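Local atomic coordinates of MtVAO615 (Myceliophthora thermophila, PDB entry 6F72), a protein that binds one FAD bicovalently and is probably a secreted flavoprotein oxidase that reacts rapidly with molecular oxygen once reduced, though its substrate is unknown. Residues A[148-154]-A[168-174]. Residues are numbered along the deposited sequence.
Sequences VRIVIKN and ALSLWMH. With FAD (flavin-adenine dinucleotide), chain E.
Extended parallel strands 150-153 and 169-172, axes 29° apart, pair Ile150 with Leu169 through Lys153 with Trp172. Five backbone hydrogen bonds zigzag between them, from Leu169 N-Arg149 O to Met173 N-Lys153 O (both 2.9 Å). Branched aliphatics Ile150 (m,m), Ile152 (m,t), Leu169 (t,p) and Leu171 (m,t) suit one face, filling space beneath its covering; Ile150 CG2 meets Leu171 CD1 at 3.8 Å. On the other, Val151 CG1 lies 3.7 Å from Ser170 OG, and Lys153 (t,t,p) lays CE 3.5 Å from CD1 of Trp172 (t). Lys153 NZ donates to Asp97 O, Ala94 O and a water (3.0 Å) shared with Trp172 NE1 (3.0 Å) and Asn154 O (2.8 Å). Asn154 (t; phi/psi -109/-68) leaves strand geometry, donating from N to FAD O2A (2.8 Å) and ND2 to FAD O2P (3.1 Å); Ile152 O accepts from FAD ribose hydroxyl O2B (2.8 Å), lining the PCMH-type domain's FAD pocket. Strand 150-153 edges the sheet, strand 126-129 flanks 169-172, and helix 133-146 packs on Ile150, Leu169 and Leu171.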
loop_
_atom_site.group_PDB
_atom_site.type_symbol
_atom_site.label_atom_id
_atom_site.label_comp_id
_atom_site.label_asym_id
_atom_site.label_seq_id
_atom_site.Cartn_x
_atom_site.Cartn_y
_atom_site.Cartn_z
ATOM N N VAL A 148 17.685 -3.315 -20.439
ATOM C CA VAL A 148 16.248 -3.441 -20.174
ATOM C C VAL A 148 15.902 -2.834 -18.807
ATOM O O VAL A 148 16.622 -3.047 -17.815
ATOM C CB VAL A 148 15.777 -4.919 -20.269
ATOM C CG1 VAL A 148 14.321 -5.084 -19.866
ATOM C CG2 VAL A 148 15.972 -5.455 -21.689
ATOM N N ARG A 149 14.810 -2.061 -18.775
ATOM C CA ARG A 149 14.219 -1.590 -17.526
ATOM C C ARG A 149 13.753 -2.751 -16.635
ATOM O O ARG A 149 12.980 -3.614 -17.053
ATOM C CB ARG A 149 13.047 -0.655 -17.822
ATOM C CG ARG A 149 12.396 -0.019 -16.599
ATOM C CD ARG A 149 11.105 0.697 -16.980
ATOM N NE ARG A 149 10.309 0.942 -15.786
ATOM C CZ ARG A 149 9.248 1.740 -15.704
ATOM N NH1 ARG A 149 8.803 2.397 -16.767
ATOM N NH2 ARG A 149 8.634 1.879 -14.535
ATOM N N ILE A 150 14.242 -2.748 -15.399
ATOM C CA ILE A 150 13.742 -3.646 -14.372
ATOM C C ILE A 150 12.516 -3.045 -13.713
ATOM O O ILE A 150 12.490 -1.859 -13.384
ATOM C CB ILE A 150 14.842 -4.009 -13.331
ATOM C CG1 ILE A 150 15.838 -5.016 -13.943
ATOM C CG2 ILE A 150 14.240 -4.541 -12.028
ATOM C CD1 ILE A 150 15.310 -6.435 -14.117
ATOM N N VAL A 151 11.499 -3.872 -13.545
ATOM C CA VAL A 151 10.344 -3.523 -12.742
ATOM C C VAL A 151 10.272 -4.582 -11.661
ATOM O O VAL A 151 10.696 -5.721 -11.879
ATOM C CB VAL A 151 9.052 -3.466 -13.619
ATOM C CG1 VAL A 151 7.815 -3.967 -12.886
ATOM C CG2 VAL A 151 8.833 -2.053 -14.129
ATOM N N ILE A 152 9.745 -4.210 -10.502
ATOM C CA ILE A 152 9.507 -5.175 -9.447
ATOM C C ILE A 152 8.023 -5.207 -9.102
ATOM O O ILE A 152 7.440 -4.181 -8.759
ATOM C CB ILE A 152 10.388 -4.905 -8.188
ATOM C CG1 ILE A 152 11.879 -4.826 -8.566
ATOM C CG2 ILE A 152 10.172 -5.992 -7.137
ATOM C CD1 ILE A 152 12.785 -4.193 -7.512
ATOM N N LYS A 153 7.422 -6.388 -9.173
ATOM C CA LYS A 153 6.004 -6.518 -8.863
ATOM C C LYS A 153 5.758 -7.660 -7.910
ATOM O O LYS A 153 6.227 -8.770 -8.124
ATOM C CB LYS A 153 5.126 -6.692 -10.138
ATOM C CG LYS A 153 3.635 -6.603 -9.805
ATOM C CD LYS A 153 2.678 -7.093 -10.872
ATOM C CE LYS A 153 2.443 -8.586 -10.763
ATOM N NZ LYS A 153 1.068 -8.974 -11.176
ATOM N N ASN A 154 4.973 -7.374 -6.881
ATOM C CA ASN A 154 4.638 -8.337 -5.863
ATOM C C ASN A 154 3.171 -8.735 -5.999
ATOM O O ASN A 154 2.882 -9.878 -6.363
ATOM C CB ASN A 154 4.999 -7.785 -4.472
ATOM C CG ASN A 154 4.524 -8.669 -3.337
ATOM O OD1 ASN A 154 4.333 -9.874 -3.505
ATOM N ND2 ASN A 154 4.331 -8.071 -2.169
ATOM N N ALA A 168 9.327 -3.399 -19.999
ATOM C CA ALA A 168 10.145 -3.821 -18.870
ATOM C C ALA A 168 10.212 -5.332 -18.685
ATOM O O ALA A 168 9.299 -6.072 -19.099
ATOM C CB ALA A 168 9.656 -3.173 -17.587
ATOM N N LEU A 169 11.322 -5.765 -18.082
ATOM C CA LEU A 169 11.438 -7.082 -17.484
ATOM C C LEU A 169 11.059 -6.938 -16.016
ATOM O O LEU A 169 11.668 -6.138 -15.295
ATOM C CB LEU A 169 12.876 -7.602 -17.617
ATOM C CG LEU A 169 13.187 -8.993 -17.057
ATOM C CD1 LEU A 169 12.484 -10.058 -17.876
ATOM C CD2 LEU A 169 14.687 -9.228 -17.024
ATOM N N SER A 170 10.053 -7.695 -15.587
ATOM C CA SER A 170 9.531 -7.580 -14.225
ATOM C C SER A 170 9.988 -8.726 -13.334
ATOM O O SER A 170 9.908 -9.892 -13.719
ATOM C CB SER A 170 8.000 -7.494 -14.224
ATOM O OG SER A 170 7.467 -7.640 -12.912
ATOM N N LEU A 171 10.466 -8.377 -12.139
ATOM C CA LEU A 171 10.800 -9.367 -11.128
ATOM C C LEU A 171 9.545 -9.598 -10.326
ATOM O O LEU A 171 9.113 -8.746 -9.541
ATOM C CB LEU A 171 11.969 -8.908 -10.253
ATOM C CG LEU A 171 13.224 -8.511 -11.032
ATOM C CD1 LEU A 171 14.235 -7.816 -10.143
ATOM C CD2 LEU A 171 13.830 -9.721 -11.733
ATOM N N TRP A 172 8.937 -10.749 -10.573
ATOM C CA TRP A 172 7.641 -11.058 -10.005
ATOM C C TRP A 172 7.864 -11.896 -8.769
ATOM O O TRP A 172 8.268 -13.045 -8.870
ATOM C CB TRP A 172 6.756 -11.767 -11.045
ATOM C CG TRP A 172 5.349 -12.066 -10.616
ATOM C CD1 TRP A 172 4.517 -11.247 -9.917
ATOM C CD2 TRP A 172 4.588 -13.249 -10.908
ATOM N NE1 TRP A 172 3.296 -11.842 -9.729
ATOM C CE2 TRP A 172 3.302 -13.071 -10.334
ATOM C CE3 TRP A 172 4.866 -14.445 -11.595
ATOM C CZ2 TRP A 172 2.291 -14.045 -10.417
ATOM C CZ3 TRP A 172 3.852 -15.422 -11.680
ATOM C CH2 TRP A 172 2.580 -15.207 -11.084
ATOM N N MET A 173 7.572 -11.302 -7.615
ATOM C CA MET A 173 7.941 -11.821 -6.295
ATOM C C MET A 173 6.805 -12.549 -5.602
ATOM O O MET A 173 7.003 -13.111 -4.514
ATOM C CB MET A 173 8.386 -10.658 -5.371
ATOM C CG MET A 173 9.344 -9.673 -6.015
ATOM S SD MET A 173 10.778 -10.467 -6.778
ATOM C CE MET A 173 11.657 -10.929 -5.298
ATOM N N HIS A 174 5.637 -12.535 -6.239
ATOM C CA HIS A 174 4.369 -13.060 -5.704
ATOM C C HIS A 174 4.408 -14.467 -5.115
ATOM O O HIS A 174 3.676 -14.763 -4.165
ATOM C CB HIS A 174 3.294 -12.998 -6.809
ATOM C CG HIS A 174 1.973 -13.599 -6.430
ATOM N ND1 HIS A 174 1.245 -13.180 -5.337
ATOM C CD2 HIS A 174 1.237 -14.570 -7.021
ATOM C CE1 HIS A 174 0.130 -13.885 -5.255
ATOM N NE2 HIS A 174 0.097 -14.729 -6.272
HETATM P PA FAD E . 3.168 -3.843 -5.357
HETATM O O1A FAD E . 2.474 -2.893 -6.299
HETATM O O2A FAD E . 3.474 -5.213 -5.897
HETATM O O5B FAD E . 4.518 -3.141 -4.841
HETATM C C5B FAD E . 4.556 -1.767 -4.455
HETATM C C4B FAD E . 5.957 -1.185 -4.602
HETATM O O4B FAD E . 6.882 -1.958 -3.833
HETATM C C3B FAD E . 6.493 -1.180 -6.021
HETATM O O3B FAD E . 7.284 0.007 -6.162
HETATM C C2B FAD E . 7.394 -2.401 -6.101
HETATM O O2B FAD E . 8.462 -2.216 -7.034
HETATM C C1B FAD E . 7.906 -2.513 -4.675
HETATM N N9A FAD E . 8.159 -3.899 -4.215
HETATM C C8A FAD E . 7.216 -4.784 -3.827
HETATM N N7A FAD E . 7.787 -5.947 -3.423
HETATM C C5A FAD E . 9.116 -5.803 -3.545
HETATM C C6A FAD E . 10.302 -6.652 -3.290
HETATM N N6A FAD E . 10.136 -7.911 -2.826
HETATM N N1A FAD E . 11.525 -6.137 -3.549
HETATM C C2A FAD E . 11.696 -4.882 -4.021
HETATM N N3A FAD E . 10.655 -4.049 -4.269
HETATM C C4A FAD E . 9.366 -4.447 -4.055
HETATM N N1 FAD E . -1.454 0.585 3.039
HETATM C C2 FAD E . -1.508 0.792 4.379
HETATM O O2 FAD E . -0.532 1.336 4.949
HETATM N N3 FAD E . -2.583 0.430 5.113
HETATM C C4 FAD E . -3.679 -0.145 4.591
HETATM O O4 FAD E . -4.654 -0.460 5.311
HETATM C C4X FAD E . -3.689 -0.412 3.136
HETATM N N5 FAD E . -4.744 -1.000 2.531
HETATM C C5X FAD E . -4.754 -1.241 1.188
HETATM C C6 FAD E . -5.865 -1.860 0.577
HETATM C C7 FAD E . -5.844 -2.101 -0.814
HETATM C C7M FAD E . -7.053 -2.760 -1.453
HETATM C C8 FAD E . -4.641 -1.713 -1.638
HETATM C C8M FAD E . -4.480 -2.017 -3.120
HETATM C C9 FAD E . -3.556 -1.106 -1.013
HETATM C C9A FAD E . -3.561 -0.852 0.362
HETATM N N10 FAD E . -2.440 -0.252 0.984
HETATM C C10 FAD E . -2.482 -0.002 2.372
HETATM C "C1'" FAD E . -1.299 0.176 0.178
HETATM C "C2'" FAD E . -0.035 -0.630 0.227
HETATM O "O2'" FAD E . 0.599 -0.363 1.476
HETATM C "C3'" FAD E . 0.812 -0.114 -0.930
HETATM O "O3'" FAD E . 0.044 -0.067 -2.152
HETATM C "C4'" FAD E . 2.056 -0.967 -1.128
HETATM O "O4'" FAD E . 2.934 -0.320 -2.051
HETATM C "C5'" FAD E . 1.704 -2.389 -1.571
HETATM O "O5'" FAD E . 2.870 -3.146 -1.851
HETATM P P FAD E . 2.737 -4.546 -2.626
HETATM O O1P FAD E . 1.655 -5.357 -1.973
HETATM O O2P FAD E . 4.150 -5.065 -2.764
HETATM O O3P FAD E . 2.222 -4.060 -4.078
HETATM O O HOH W 1 1.041 -10.277 -8.501
HETATM O O HOH W 2 2.218 -11.450 -3.369
#